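PDB 2EPG: hypothetical protein TTHA1785 from Thermus thermophilus, which probably joins RNA ends as a GTP-dependent, manganese-requiring ligase of the RtcB family, sealing a 3'-phosphate or 2',3'-cyclic phosphate end to a 5'-hydroxyl end. Local coordinates for residues Y221-Y226 against R478-I483; H117-D122 against G235-Q240; R112-H117 against L331-D336; L124-E129 against V322-R327. One frame throughout, in Å; residues are numbered along the deposited sequence.

Interaction 1 of 4, residues Y221-Y226 against R478-I483; sequences YVDEVY and RLRPLI
Strands 216-225 and 474-486 run antiparallel here, and a beta bulge lets both Asp223 and Glu224 turn their carboxylates to one guanidinium, that of Arg478. The arginine leaves the strand with CG anti to its backbone N and bends about its CG-CD bond (chi3 70°), which presents one edge of the guanidinium to Asp223. The grip is side-on: NE gives a bond of 3.0 Å to the syn lone pair of Asp223 OD2, while NH1 meets OD1 of the same carboxylate from above its plane at 3.1 Å. Glu224 runs alongside Arg478, and its OE1 sits over the guanidinium face, a long salt bridge of charges alone; the Tyr226 hydroxyl holds that oxygen through its anti lone pair. An alanine in place of Arg478 would remove the charge that Asp223 and Glu224 share and would probably leave both carboxylates less firmly placed. At the other end, Tyr221 and Arg480 lie side by side, with Arg480 CB over one face of the ring, 4.2 Å from its centroid, a CH-pi contact, while Leu482 crosses at the ring edge. Leu479 and Val222 project from the reverse face, and Leu479 packs near Ser391, a predicted GMP-binding residue. Beneath Tyr221 and Arg480 the backbones are tied both ways, the straighter bond being Arg480 N to Tyr221 O, 2.9 Å at 171°.

Interaction 2 of 4, residues H117-D122 against G235-Q240; sequences HLTLED and GLFKGQ
Phe237 holds its ring in the crowded position between backbone N and carbonyl carbon (chi1 64°), while Thr119 sets CG2 anti to its carbonyl carbon, so the methyl meets the ring edge, CG2 to Phe237 CE1 being 3.8 Å. Thr119 is the N-cap of helix 120-123, and its OG1 bonds Glu121 OE1 within the first turn. The backbone link comes from the type II turn 237-240: Leu120 N donates to Gly239 O at 2.8 Å, in the carbonyl plane. Gly239, with phi 89°, takes a conformation that calls for glycine. Gln240, its chain extended (chi1 175°), reaches back along the loop: NE2 meets Gly235 O at 3.1 Å, and OE1 accepts from Phe237 N. A leucine here has no amide to make these bonds, or the one from NE2 to Ser116 O, and would probably leave the loop less well fixed. The contact thus joins the end of strand 110-119, where it passes into helix 120-123, to the loop between helix 228-234 and strand 240-247.

Interaction 3 of 4, residues R112-H117 against L331-D336; sequences RLLASH and LRVLYD
The firm end of this antiparallel pair is the buried Arg112-Asp336 salt bridge. Arg112 runs out with CG anti to its backbone N and bends at chi3 (-64°), which aims NE almost straight at the anti lone pair of Asp336 OD1, 2.8 Å away at 177°, with the oxygen in the guanidinium plane and the carboxylate turned nearly perpendicular to it. A water joins Arg112 NH1 to the same OD1, and Arg308 bridges OD2, so both carboxylate oxygens are engaged and the aspartate is likely to stay ionised. Next along, a classic beta bulge sets Leu334 and Tyr335 both opposite Leu113, whose O takes Leu334 N at 2.9 Å. The apolar packing follows: Leu114 CD2 against Val333 CG2 at 3.9 Å on the arginine's face, Leu334 CD1 between Leu113 CD2 and Ala115 CB on the other, and Leu331 CD2 against Ser116 CB. The exposed end is looser: His117 and Arg332 merely approach, NE2 to NH1 being 3.7 Å, with planes 74° apart. Strand 240-247 pairs with the other edge of strand 110-119, and helix 288-321 packs on the face carrying Arg112 and Leu114, while strand 380-383 touches Leu113, Leu334 and Tyr335.

Interaction 4 of 4, residues L124-E129 against V322-R327; sequences LPRQKE and VGFTPR
Stacking dominates at this surface junction between the N-terminal turn of helix 127-137 and the loop that leads to helix 326-329. Arg126, extended from CG to NE, reaches tip to tip toward Phe324 and lays its guanidinium over one ring face, with the planes only 14° apart. CZ stands 3.9 Å from the centroid of the Phe324 ring, displaced toward its rim, a geometry that is both stack and cation-pi. Hydrogen bonding uses the guanidinium edge: NH2 donates at 2.9 Å to Val322 O, in the carbonyl plane and on a lone pair. Gly323 is the C-prime residue of the Schellman motif that ends helix 288-321, and a side chain there would collide with Arg126 NH2. Apolar contact comes mainly from Val322 CG1, which meets Glu129 CB at 3.5 Å and touches the Glu129 carbonyl. A guanidinium held by its face on the ring and by its edge on a carbonyl is probably restrained in its rotation, and its positive charge would probably be stabilised by the pi electrons and by the carbonyl at the helix's C-terminal end.

Interactions 1, 2 and 3 share one run of strands, while interaction 4, out at the surface, meets them only by packing. Interaction 2 sits between the other two: Val222 of interaction 1 bonds Gly239 N and Gln240 O through its O and N, each 2.8 Å, and Gln240 NE2 reaches Ser116 O of interaction 3 at 3.0 Å. Phe324 of interaction 4 also packs against Leu118, CD2 to CD1 being 3.5 Å. Leu479 and Leu113 bring interactions 1 and 3 together beside the predicted GMP site, their side chains about 4 Å and 7 Å from that of Ser391; interactions 2 and 4 lie away from the predicted sites.

Interaction 1 of 4, residues Y221-Y226 against R478-I483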
loop_
_atom_site.group_PDB
_atom_site.type_symbol
_atom_site.label_atom_id
_atom_site.label_comp_id
_atom_site.label_asym_id
_atom_site.label_seq_id
_atom_site.Cartn_x
_atom_site.Cartn_y
_atom_site.Cartn_z
ATOM N N TYR A 221 -10.287 -4.331 16.943
ATOM C CA TYR A 221 -9.602 -4.662 18.175
ATOM C C TYR A 221 -8.646 -5.804 17.848
ATOM O O TYR A 221 -8.890 -6.592 16.936
ATOM C CB TYR A 221 -10.582 -5.036 19.306
ATOM C CG TYR A 221 -11.389 -6.305 19.111
ATOM C CD1 TYR A 221 -12.629 -6.281 18.463
ATOM C CD2 TYR A 221 -10.924 -7.524 19.602
ATOM C CE1 TYR A 221 -13.384 -7.439 18.311
ATOM C CE2 TYR A 221 -11.665 -8.685 19.457
ATOM C CZ TYR A 221 -12.893 -8.637 18.813
ATOM O OH TYR A 221 -13.619 -9.792 18.671
ATOM N N VAL A 222 -7.529 -5.855 18.556
ATOM C CA VAL A 222 -6.548 -6.905 18.334
ATOM C C VAL A 222 -7.139 -8.164 18.976
ATOM O O VAL A 222 -7.405 -8.162 20.174
ATOM C CB VAL A 222 -5.213 -6.538 19.022
ATOM C CG1 VAL A 222 -4.211 -7.655 18.854
ATOM C CG2 VAL A 222 -4.672 -5.236 18.441
ATOM N N ASP A 223 -7.386 -9.220 18.204
ATOM C CA ASP A 223 -7.943 -10.416 18.829
ATOM C C ASP A 223 -6.929 -11.551 18.983
ATOM O O ASP A 223 -7.220 -12.567 19.618
ATOM C CB ASP A 223 -9.210 -10.903 18.096
ATOM C CG ASP A 223 -8.915 -11.822 16.934
ATOM O OD1 ASP A 223 -9.847 -12.532 16.495
ATOM O OD2 ASP A 223 -7.771 -11.838 16.448
ATOM N N GLU A 224 -5.733 -11.371 18.426
ATOM C CA GLU A 224 -4.709 -12.390 18.544
ATOM C C GLU A 224 -3.314 -11.796 18.375
ATOM O O GLU A 224 -3.095 -10.926 17.526
ATOM C CB GLU A 224 -4.953 -13.484 17.497
ATOM C CG GLU A 224 -4.410 -14.851 17.882
ATOM C CD GLU A 224 -5.246 -15.994 17.315
ATOM O OE1 GLU A 224 -5.172 -16.243 16.089
ATOM O OE2 GLU A 224 -5.987 -16.632 18.103
ATOM N N VAL A 225 -2.380 -12.251 19.203
ATOM C CA VAL A 225 -1.004 -11.787 19.120
ATOM C C VAL A 225 -0.124 -13.009 18.863
ATOM O O VAL A 225 -0.158 -13.970 19.634
ATOM C CB VAL A 225 -0.565 -11.085 20.419
ATOM C CG1 VAL A 225 0.934 -10.839 20.391
ATOM C CG2 VAL A 225 -1.321 -9.758 20.570
ATOM N N TYR A 226 0.652 -12.965 17.782
ATOM C CA TYR A 226 1.518 -14.072 17.390
ATOM C C TYR A 226 2.983 -13.918 17.763
ATOM O O TYR A 226 3.665 -14.903 18.043
ATOM C CB TYR A 226 1.427 -14.299 15.879
ATOM C CG TYR A 226 0.021 -14.451 15.382
ATOM C CD1 TYR A 226 -0.586 -13.437 14.637
ATOM C CD2 TYR A 226 -0.721 -15.590 15.680
ATOM C CE1 TYR A 226 -1.895 -13.552 14.207
ATOM C CE2 TYR A 226 -2.033 -15.717 15.253
ATOM C CZ TYR A 226 -2.616 -14.694 14.520
ATOM O OH TYR A 226 -3.919 -14.802 14.101
ATOM N N ARG A 478 -3.485 -10.069 14.666
ATOM C CA ARG A 478 -4.679 -10.123 13.842
ATOM C C ARG A 478 -5.666 -9.149 14.442
ATOM O O ARG A 478 -5.768 -9.039 15.663
ATOM C CB ARG A 478 -5.296 -11.524 13.802
ATOM C CG ARG A 478 -6.476 -11.591 12.846
ATOM C CD ARG A 478 -7.013 -13.009 12.694
ATOM N NE ARG A 478 -7.680 -13.479 13.901
ATOM C CZ ARG A 478 -7.982 -14.750 14.130
ATOM N NH1 ARG A 478 -8.594 -15.102 15.250
ATOM N NH2 ARG A 478 -7.653 -15.674 13.238
ATOM N N LEU A 479 -6.392 -8.462 13.565
ATOM C CA LEU A 479 -7.355 -7.438 13.931
ATOM C C LEU A 479 -8.767 -7.796 13.448
ATOM O O LEU A 479 -8.956 -8.166 12.289
ATOM C CB LEU A 479 -6.937 -6.105 13.286
ATOM C CG LEU A 479 -5.733 -5.268 13.748
ATOM C CD1 LEU A 479 -4.826 -6.035 14.668
ATOM C CD2 LEU A 479 -4.997 -4.736 12.518
ATOM N N ARG A 480 -9.752 -7.660 14.331
ATOM C CA ARG A 480 -11.137 -7.946 13.978
ATOM C C ARG A 480 -11.919 -6.625 13.958
ATOM O O ARG A 480 -11.818 -5.815 14.879
ATOM C CB ARG A 480 -11.729 -8.927 14.994
ATOM C CG ARG A 480 -13.113 -9.424 14.626
ATOM C CD ARG A 480 -13.482 -10.699 15.373
ATOM N NE ARG A 480 -14.741 -11.225 14.861
ATOM C CZ ARG A 480 -15.920 -10.639 15.048
ATOM N NH1 ARG A 480 -17.019 -11.179 14.534
ATOM N NH2 ARG A 480 -16.007 -9.525 15.772
ATOM N N PRO A 481 -12.699 -6.383 12.897
ATOM C CA PRO A 481 -13.483 -5.145 12.781
ATOM C C PRO A 481 -14.722 -5.071 13.666
ATOM O O PRO A 481 -15.362 -6.085 13.935
ATOM C CB PRO A 481 -13.848 -5.110 11.301
ATOM C CG PRO A 481 -14.025 -6.560 10.981
ATOM C CD PRO A 481 -12.870 -7.230 11.700
ATOM N N LEU A 482 -15.038 -3.856 14.113
ATOM C CA LEU A 482 -16.205 -3.590 14.948
ATOM C C LEU A 482 -17.110 -2.602 14.231
ATOM O O LEU A 482 -18.331 -2.730 14.266
ATOM C CB LEU A 482 -15.791 -2.971 16.283
ATOM C CG LEU A 482 -15.099 -3.863 17.308
ATOM C CD1 LEU A 482 -14.368 -2.994 18.313
ATOM C CD2 LEU A 482 -16.123 -4.750 17.987
ATOM N N ILE A 483 -16.487 -1.603 13.604
ATOM C CA ILE A 483 -17.195 -0.559 12.873
ATOM C C ILE A 483 -16.571 -0.357 11.504
ATOM O O ILE A 483 -15.352 -0.217 11.388
ATOM C CB ILE A 483 -17.121 0.811 13.578
ATOM C CG1 ILE A 483 -17.734 0.736 14.973
ATOM C CG2 ILE A 483 -17.846 1.855 12.734
ATOM C CD1 ILE A 483 -17.524 2.018 15.774
#

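Interaction 2 of 4, residues H117-D122 against G235-Q240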
loop_
_atom_site.group_PDB
_atom_site.type_symbol
_atom_site.label_atom_id
_atom_site.label_comp_id
_atom_site.label_asym_id
_atom_site.label_seq_id
_atom_site.Cartn_x
_atom_site.Cartn_y
_atom_site.Cartn_z
ATOM N N HIS A 117 -4.908 3.568 23.313
ATOM C CA HIS A 117 -4.738 3.090 24.688
ATOM C C HIS A 117 -6.006 2.375 25.157
ATOM O O HIS A 117 -6.020 1.781 26.226
ATOM C CB HIS A 117 -4.489 4.251 25.654
ATOM C CG HIS A 117 -3.124 4.842 25.554
ATOM N ND1 HIS A 117 -2.847 6.136 25.942
ATOM C CD2 HIS A 117 -1.949 4.312 25.143
ATOM C CE1 HIS A 117 -1.558 6.378 25.772
ATOM N NE2 HIS A 117 -0.990 5.287 25.288
ATOM N N LEU A 118 -7.064 2.436 24.357
ATOM C CA LEU A 118 -8.342 1.830 24.718
ATOM C C LEU A 118 -8.460 0.336 24.465
ATOM O O LEU A 118 -7.843 -0.220 23.561
ATOM C CB LEU A 118 -9.480 2.552 23.993
ATOM C CG LEU A 118 -9.649 4.027 24.363
ATOM C CD1 LEU A 118 -10.445 4.772 23.296
ATOM C CD2 LEU A 118 -10.332 4.115 25.717
ATOM N N THR A 119 -9.263 -0.322 25.286
ATOM C CA THR A 119 -9.471 -1.747 25.141
ATOM C C THR A 119 -10.902 -1.922 24.668
ATOM O O THR A 119 -11.708 -0.992 24.759
ATOM C CB THR A 119 -9.252 -2.474 26.479
ATOM O OG1 THR A 119 -10.260 -2.075 27.422
ATOM C CG2 THR A 119 -7.877 -2.117 27.036
ATOM N N LEU A 120 -11.208 -3.099 24.146
ATOM C CA LEU A 120 -12.539 -3.385 23.652
ATOM C C LEU A 120 -13.612 -2.973 24.681
ATOM O O LEU A 120 -14.595 -2.309 24.344
ATOM C CB LEU A 120 -12.649 -4.876 23.357
ATOM C CG LEU A 120 -13.374 -5.366 22.097
ATOM C CD1 LEU A 120 -13.901 -6.760 22.382
ATOM C CD2 LEU A 120 -14.515 -4.442 21.699
ATOM N N GLU A 121 -13.406 -3.365 25.933
ATOM C CA GLU A 121 -14.352 -3.068 27.008
ATOM C C GLU A 121 -14.677 -1.583 27.128
ATOM O O GLU A 121 -15.815 -1.213 27.429
ATOM C CB GLU A 121 -13.816 -3.577 28.353
ATOM C CG GLU A 121 -13.640 -5.100 28.456
ATOM C CD GLU A 121 -12.422 -5.631 27.710
ATOM O OE1 GLU A 121 -11.432 -4.881 27.580
ATOM O OE2 GLU A 121 -12.445 -6.801 27.265
ATOM N N ASP A 122 -13.677 -0.741 26.886
ATOM C CA ASP A 122 -13.838 0.705 26.979
ATOM C C ASP A 122 -14.617 1.287 25.820
ATOM O O ASP A 122 -15.287 2.310 25.960
ATOM C CB ASP A 122 -12.475 1.389 26.998
ATOM C CG ASP A 122 -11.626 0.974 28.177
ATOM O OD1 ASP A 122 -10.378 1.041 28.050
ATOM O OD2 ASP A 122 -12.201 0.600 29.230
ATOM N N GLY A 235 3.829 -1.749 19.922
ATOM C CA GLY A 235 2.834 -1.201 20.829
ATOM C C GLY A 235 1.457 -1.822 20.645
ATOM O O GLY A 235 0.440 -1.129 20.734
ATOM N N LEU A 236 1.421 -3.123 20.365
ATOM C CA LEU A 236 0.164 -3.839 20.174
ATOM C C LEU A 236 -0.106 -4.802 21.338
ATOM O O LEU A 236 0.822 -5.385 21.890
ATOM C CB LEU A 236 0.216 -4.652 18.874
ATOM C CG LEU A 236 0.043 -3.915 17.546
ATOM C CD1 LEU A 236 0.315 -4.865 16.367
ATOM C CD2 LEU A 236 -1.395 -3.357 17.480
ATOM N N PHE A 237 -1.372 -4.947 21.717
ATOM C CA PHE A 237 -1.763 -5.888 22.771
ATOM C C PHE A 237 -3.191 -6.378 22.519
ATOM O O PHE A 237 -4.007 -5.670 21.936
ATOM C CB PHE A 237 -1.623 -5.269 24.180
ATOM C CG PHE A 237 -2.531 -4.099 24.444
ATOM C CD1 PHE A 237 -3.791 -4.292 25.006
ATOM C CD2 PHE A 237 -2.107 -2.803 24.176
ATOM C CE1 PHE A 237 -4.618 -3.209 25.306
ATOM C CE2 PHE A 237 -2.923 -1.710 24.470
ATOM C CZ PHE A 237 -4.183 -1.914 25.037
ATOM N N LYS A 238 -3.481 -7.600 22.946
ATOM C CA LYS A 238 -4.793 -8.190 22.726
ATOM C C LYS A 238 -5.879 -7.373 23.415
ATOM O O LYS A 238 -5.700 -6.899 24.541
ATOM C CB LYS A 238 -4.793 -9.641 23.222
ATOM C CG LYS A 238 -6.094 -10.399 22.974
ATOM C CD LYS A 238 -5.895 -11.876 23.245
ATOM C CE LYS A 238 -7.202 -12.631 23.198
ATOM N NZ LYS A 238 -6.954 -14.080 23.392
ATOM N N GLY A 239 -6.993 -7.181 22.717
ATOM C CA GLY A 239 -8.077 -6.397 23.270
ATOM C C GLY A 239 -7.918 -4.927 22.945
ATOM O O GLY A 239 -8.832 -4.131 23.132
ATOM N N GLN A 240 -6.754 -4.554 22.438
ATOM C CA GLN A 240 -6.503 -3.158 22.101
ATOM C C GLN A 240 -7.314 -2.666 20.891
ATOM O O GLN A 240 -7.477 -3.383 19.895
ATOM C CB GLN A 240 -5.012 -2.960 21.849
ATOM C CG GLN A 240 -4.637 -1.578 21.364
ATOM C CD GLN A 240 -3.225 -1.567 20.857
ATOM O OE1 GLN A 240 -2.722 -2.596 20.407
ATOM N NE2 GLN A 240 -2.574 -0.409 20.912
#

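Interaction 3 of 4, residues R112-H117 against L331-D336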
loop_
_atom_site.group_PDB
_atom_site.type_symbol
_atom_site.label_atom_id
_atom_site.label_comp_id
_atom_site.label_asym_id
_atom_site.label_seq_id
_atom_site.Cartn_x
_atom_site.Cartn_y
_atom_site.Cartn_z
ATOM N N ARG A 112 -3.171 3.002 6.674
ATOM C CA ARG A 112 -2.632 3.600 7.877
ATOM C C ARG A 112 -3.318 2.892 9.046
ATOM O O ARG A 112 -4.541 2.676 9.021
ATOM C CB ARG A 112 -2.927 5.095 7.974
ATOM C CG ARG A 112 -2.553 5.651 9.352
ATOM C CD ARG A 112 -2.590 7.171 9.479
ATOM N NE ARG A 112 -1.619 7.875 8.641
ATOM C CZ ARG A 112 -1.166 9.097 8.917
ATOM N NH1 ARG A 112 -0.296 9.708 8.124
ATOM N NH2 ARG A 112 -1.556 9.700 10.024
ATOM N N LEU A 113 -2.534 2.516 10.054
ATOM C CA LEU A 113 -3.099 1.885 11.233
ATOM C C LEU A 113 -2.798 2.735 12.469
ATOM O O LEU A 113 -1.632 3.026 12.772
ATOM C CB LEU A 113 -2.530 0.472 11.447
ATOM C CG LEU A 113 -3.104 -0.305 12.648
ATOM C CD1 LEU A 113 -4.593 -0.606 12.434
ATOM C CD2 LEU A 113 -2.372 -1.624 12.812
ATOM N N LEU A 114 -3.858 3.145 13.164
ATOM C CA LEU A 114 -3.717 3.907 14.392
ATOM C C LEU A 114 -3.888 2.882 15.529
ATOM O O LEU A 114 -4.707 1.964 15.422
ATOM C CB LEU A 114 -4.816 4.986 14.500
ATOM C CG LEU A 114 -4.964 6.028 13.382
ATOM C CD1 LEU A 114 -6.055 7.043 13.744
ATOM C CD2 LEU A 114 -3.633 6.737 13.174
ATOM N N ALA A 115 -3.104 3.038 16.593
ATOM C CA ALA A 115 -3.167 2.155 17.752
ATOM C C ALA A 115 -3.503 3.023 18.963
ATOM O O ALA A 115 -2.835 4.025 19.202
ATOM C CB ALA A 115 -1.819 1.465 17.956
ATOM N N SER A 116 -4.514 2.641 19.734
ATOM C CA SER A 116 -4.921 3.450 20.886
ATOM C C SER A 116 -4.626 2.814 22.248
ATOM O O SER A 116 -4.147 1.679 22.320
ATOM C CB SER A 116 -6.417 3.717 20.819
ATOM O OG SER A 116 -7.122 2.545 21.200
ATOM N N HIS A 117 -4.908 3.568 23.313
ATOM C CA HIS A 117 -4.738 3.090 24.688
ATOM C C HIS A 117 -6.006 2.375 25.157
ATOM O O HIS A 117 -6.020 1.781 26.226
ATOM C CB HIS A 117 -4.489 4.251 25.654
ATOM C CG HIS A 117 -3.124 4.842 25.554
ATOM N ND1 HIS A 117 -2.847 6.136 25.942
ATOM C CD2 HIS A 117 -1.949 4.312 25.143
ATOM C CE1 HIS A 117 -1.558 6.378 25.772
ATOM N NE2 HIS A 117 -0.990 5.287 25.288
ATOM N N LEU A 331 -4.523 7.829 20.370
ATOM C CA LEU A 331 -4.427 7.297 19.010
ATOM C C LEU A 331 -3.135 7.691 18.281
ATOM O O LEU A 331 -3.012 8.789 17.744
ATOM C CB LEU A 331 -5.641 7.746 18.194
ATOM C CG LEU A 331 -6.910 6.926 18.456
ATOM C CD1 LEU A 331 -8.161 7.734 18.097
ATOM C CD2 LEU A 331 -6.832 5.632 17.641
ATOM N N ARG A 332 -2.166 6.786 18.262
ATOM C CA ARG A 332 -0.906 7.085 17.604
ATOM C C ARG A 332 -0.804 6.321 16.307
ATOM O O ARG A 332 -1.462 5.294 16.142
ATOM C CB ARG A 332 0.276 6.695 18.494
ATOM C CG ARG A 332 0.257 7.307 19.886
ATOM C CD ARG A 332 1.498 6.881 20.649
ATOM N NE ARG A 332 1.386 7.104 22.086
ATOM C CZ ARG A 332 2.294 6.686 22.967
ATOM N NH1 ARG A 332 2.125 6.921 24.266
ATOM N NH2 ARG A 332 3.374 6.029 22.541
ATOM N N VAL A 333 0.020 6.826 15.391
ATOM C CA VAL A 333 0.238 6.148 14.130
ATOM C C VAL A 333 1.215 4.992 14.403
ATOM O O VAL A 333 2.358 5.221 14.807
ATOM C CB VAL A 333 0.864 7.100 13.087
ATOM C CG1 VAL A 333 1.179 6.336 11.808
ATOM C CG2 VAL A 333 -0.114 8.279 12.793
ATOM N N LEU A 334 0.752 3.758 14.231
ATOM C CA LEU A 334 1.617 2.600 14.417
ATOM C C LEU A 334 2.484 2.591 13.160
ATOM O O LEU A 334 3.718 2.576 13.235
ATOM C CB LEU A 334 0.772 1.330 14.538
ATOM C CG LEU A 334 1.533 0.055 14.918
ATOM C CD1 LEU A 334 0.578 -0.910 15.599
ATOM C CD2 LEU A 334 2.172 -0.563 13.668
ATOM N N TYR A 335 1.836 2.607 12.000
ATOM C CA TYR A 335 2.563 2.704 10.728
ATOM C C TYR A 335 1.609 3.121 9.607
ATOM O O TYR A 335 0.389 3.099 9.772
ATOM C CB TYR A 335 3.244 1.376 10.344
ATOM C CG TYR A 335 4.455 1.602 9.475
ATOM C CD1 TYR A 335 5.504 2.407 9.919
ATOM C CD2 TYR A 335 4.559 1.037 8.211
ATOM C CE1 TYR A 335 6.620 2.640 9.113
ATOM C CE2 TYR A 335 5.675 1.262 7.417
ATOM C CZ TYR A 335 6.698 2.068 7.879
ATOM O OH TYR A 335 7.806 2.300 7.094
ATOM N N ASP A 336 2.175 3.498 8.468
ATOM C CA ASP A 336 1.399 3.888 7.297
ATOM C C ASP A 336 2.269 3.551 6.082
ATOM O O ASP A 336 3.410 4.009 5.988
ATOM C CB ASP A 336 1.068 5.392 7.379
ATOM C CG ASP A 336 0.347 5.922 6.130
ATOM O OD1 ASP A 336 -0.642 6.666 6.293
ATOM O OD2 ASP A 336 0.777 5.623 4.992
HETATM O O HOH W 1 0.122 9.106 5.390
#

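Interaction 4 of 4, residues L124-E129 against V322-R327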
loop_
_atom_site.group_PDB
_atom_site.type_symbol
_atom_site.label_atom_id
_atom_site.label_comp_id
_atom_site.label_asym_id
_atom_site.label_seq_id
_atom_site.Cartn_x
_atom_site.Cartn_y
_atom_site.Cartn_z
ATOM N N LEU A 124 -16.895 -0.558 23.360
ATOM C CA LEU A 124 -18.203 -1.122 23.105
ATOM C C LEU A 124 -19.397 -0.290 23.563
ATOM O O LEU A 124 -20.330 -0.071 22.796
ATOM C CB LEU A 124 -18.266 -2.528 23.707
ATOM C CG LEU A 124 -18.559 -3.669 22.730
ATOM C CD1 LEU A 124 -17.847 -3.428 21.411
ATOM C CD2 LEU A 124 -18.120 -4.989 23.345
ATOM N N PRO A 125 -19.385 0.197 24.811
ATOM C CA PRO A 125 -20.550 0.991 25.229
ATOM C C PRO A 125 -20.800 2.304 24.466
ATOM O O PRO A 125 -21.879 2.896 24.581
ATOM C CB PRO A 125 -20.318 1.188 26.734
ATOM C CG PRO A 125 -18.826 1.065 26.892
ATOM C CD PRO A 125 -18.451 -0.031 25.929
ATOM N N ARG A 126 -19.820 2.750 23.675
ATOM C CA ARG A 126 -19.973 3.984 22.898
ATOM C C ARG A 126 -19.848 3.711 21.401
ATOM O O ARG A 126 -19.659 4.626 20.595
ATOM C CB ARG A 126 -18.912 5.008 23.297
ATOM C CG ARG A 126 -18.741 5.190 24.792
ATOM C CD ARG A 126 -17.972 6.462 25.062
ATOM N NE ARG A 126 -17.214 6.396 26.303
ATOM C CZ ARG A 126 -16.499 7.407 26.779
ATOM N NH1 ARG A 126 -15.825 7.272 27.914
ATOM N NH2 ARG A 126 -16.464 8.556 26.125
ATOM N N GLN A 127 -19.947 2.438 21.048
ATOM C CA GLN A 127 -19.831 1.984 19.671
ATOM C C GLN A 127 -20.723 2.759 18.694
ATOM O O GLN A 127 -20.290 3.150 17.601
ATOM C CB GLN A 127 -20.153 0.492 19.625
ATOM C CG GLN A 127 -20.101 -0.118 18.262
ATOM C CD GLN A 127 -20.262 -1.626 18.302
ATOM O OE1 GLN A 127 -21.106 -2.158 19.026
ATOM N NE2 GLN A 127 -19.460 -2.320 17.509
ATOM N N LYS A 128 -21.965 2.991 19.093
ATOM C CA LYS A 128 -22.907 3.706 18.249
ATOM C C LYS A 128 -22.495 5.166 18.110
ATOM O O LYS A 128 -22.404 5.678 17.005
ATOM C CB LYS A 128 -24.320 3.585 18.836
ATOM C CG LYS A 128 -25.446 3.950 17.888
ATOM C CD LYS A 128 -25.765 5.443 17.922
ATOM C CE LYS A 128 -27.074 5.734 17.185
ATOM N NZ LYS A 128 -28.156 4.845 17.709
ATOM N N GLU A 129 -22.240 5.832 19.232
ATOM C CA GLU A 129 -21.826 7.233 19.206
ATOM C C GLU A 129 -20.617 7.444 18.281
ATOM O O GLU A 129 -20.585 8.392 17.496
ATOM C CB GLU A 129 -21.455 7.720 20.610
ATOM C CG GLU A 129 -22.587 7.740 21.630
ATOM C CD GLU A 129 -23.111 6.353 21.940
ATOM O OE1 GLU A 129 -22.290 5.418 22.056
ATOM O OE2 GLU A 129 -24.340 6.199 22.076
ATOM N N VAL A 322 -17.041 11.930 21.094
ATOM C CA VAL A 322 -17.884 11.023 21.867
ATOM C C VAL A 322 -17.416 10.792 23.299
ATOM O O VAL A 322 -17.910 9.887 23.972
ATOM C CB VAL A 322 -18.038 9.656 21.184
ATOM C CG1 VAL A 322 -18.736 9.831 19.830
ATOM C CG2 VAL A 322 -16.675 9.004 21.017
ATOM N N GLY A 323 -16.454 11.588 23.760
ATOM C CA GLY A 323 -16.019 11.453 25.136
ATOM C C GLY A 323 -14.624 10.965 25.464
ATOM O O GLY A 323 -14.209 11.067 26.616
ATOM N N PHE A 324 -13.899 10.425 24.491
ATOM C CA PHE A 324 -12.552 9.953 24.776
ATOM C C PHE A 324 -11.579 11.100 24.578
ATOM O O PHE A 324 -11.385 11.563 23.450
ATOM C CB PHE A 324 -12.169 8.792 23.854
ATOM C CG PHE A 324 -13.013 7.570 24.033
ATOM C CD1 PHE A 324 -14.019 7.265 23.127
ATOM C CD2 PHE A 324 -12.800 6.716 25.105
ATOM C CE1 PHE A 324 -14.800 6.128 23.281
ATOM C CE2 PHE A 324 -13.574 5.570 25.272
ATOM C CZ PHE A 324 -14.580 5.274 24.356
ATOM N N THR A 325 -10.961 11.551 25.668
ATOM C CA THR A 325 -9.999 12.645 25.601
ATOM C C THR A 325 -8.719 12.163 24.922
ATOM O O THR A 325 -8.501 10.964 24.781
ATOM C CB THR A 325 -9.614 13.147 27.007
ATOM O OG1 THR A 325 -9.005 12.077 27.738
ATOM C CG2 THR A 325 -10.854 13.637 27.770
ATOM N N PRO A 326 -7.851 13.096 24.507
ATOM C CA PRO A 326 -6.606 12.701 23.855
ATOM C C PRO A 326 -5.796 11.740 24.710
ATOM O O PRO A 326 -5.160 10.832 24.189
ATOM C CB PRO A 326 -5.896 14.035 23.635
ATOM C CG PRO A 326 -7.031 14.940 23.321
ATOM C CD PRO A 326 -8.045 14.553 24.406
ATOM N N ARG A 327 -5.819 11.926 26.024
ATOM C CA ARG A 327 -5.058 11.024 26.873
ATOM C C ARG A 327 -5.796 9.703 27.070
ATOM O O ARG A 327 -5.182 8.699 27.402
ATOM C CB ARG A 327 -4.691 11.693 28.215
ATOM C CG ARG A 327 -5.808 11.928 29.212
ATOM C CD ARG A 327 -5.392 13.034 30.208
ATOM N NE ARG A 327 -3.988 12.922 30.619
ATOM C CZ ARG A 327 -3.314 13.856 31.298
ATOM N NH1 ARG A 327 -2.039 13.647 31.618
ATOM N NH2 ARG A 327 -3.901 14.997 31.656
#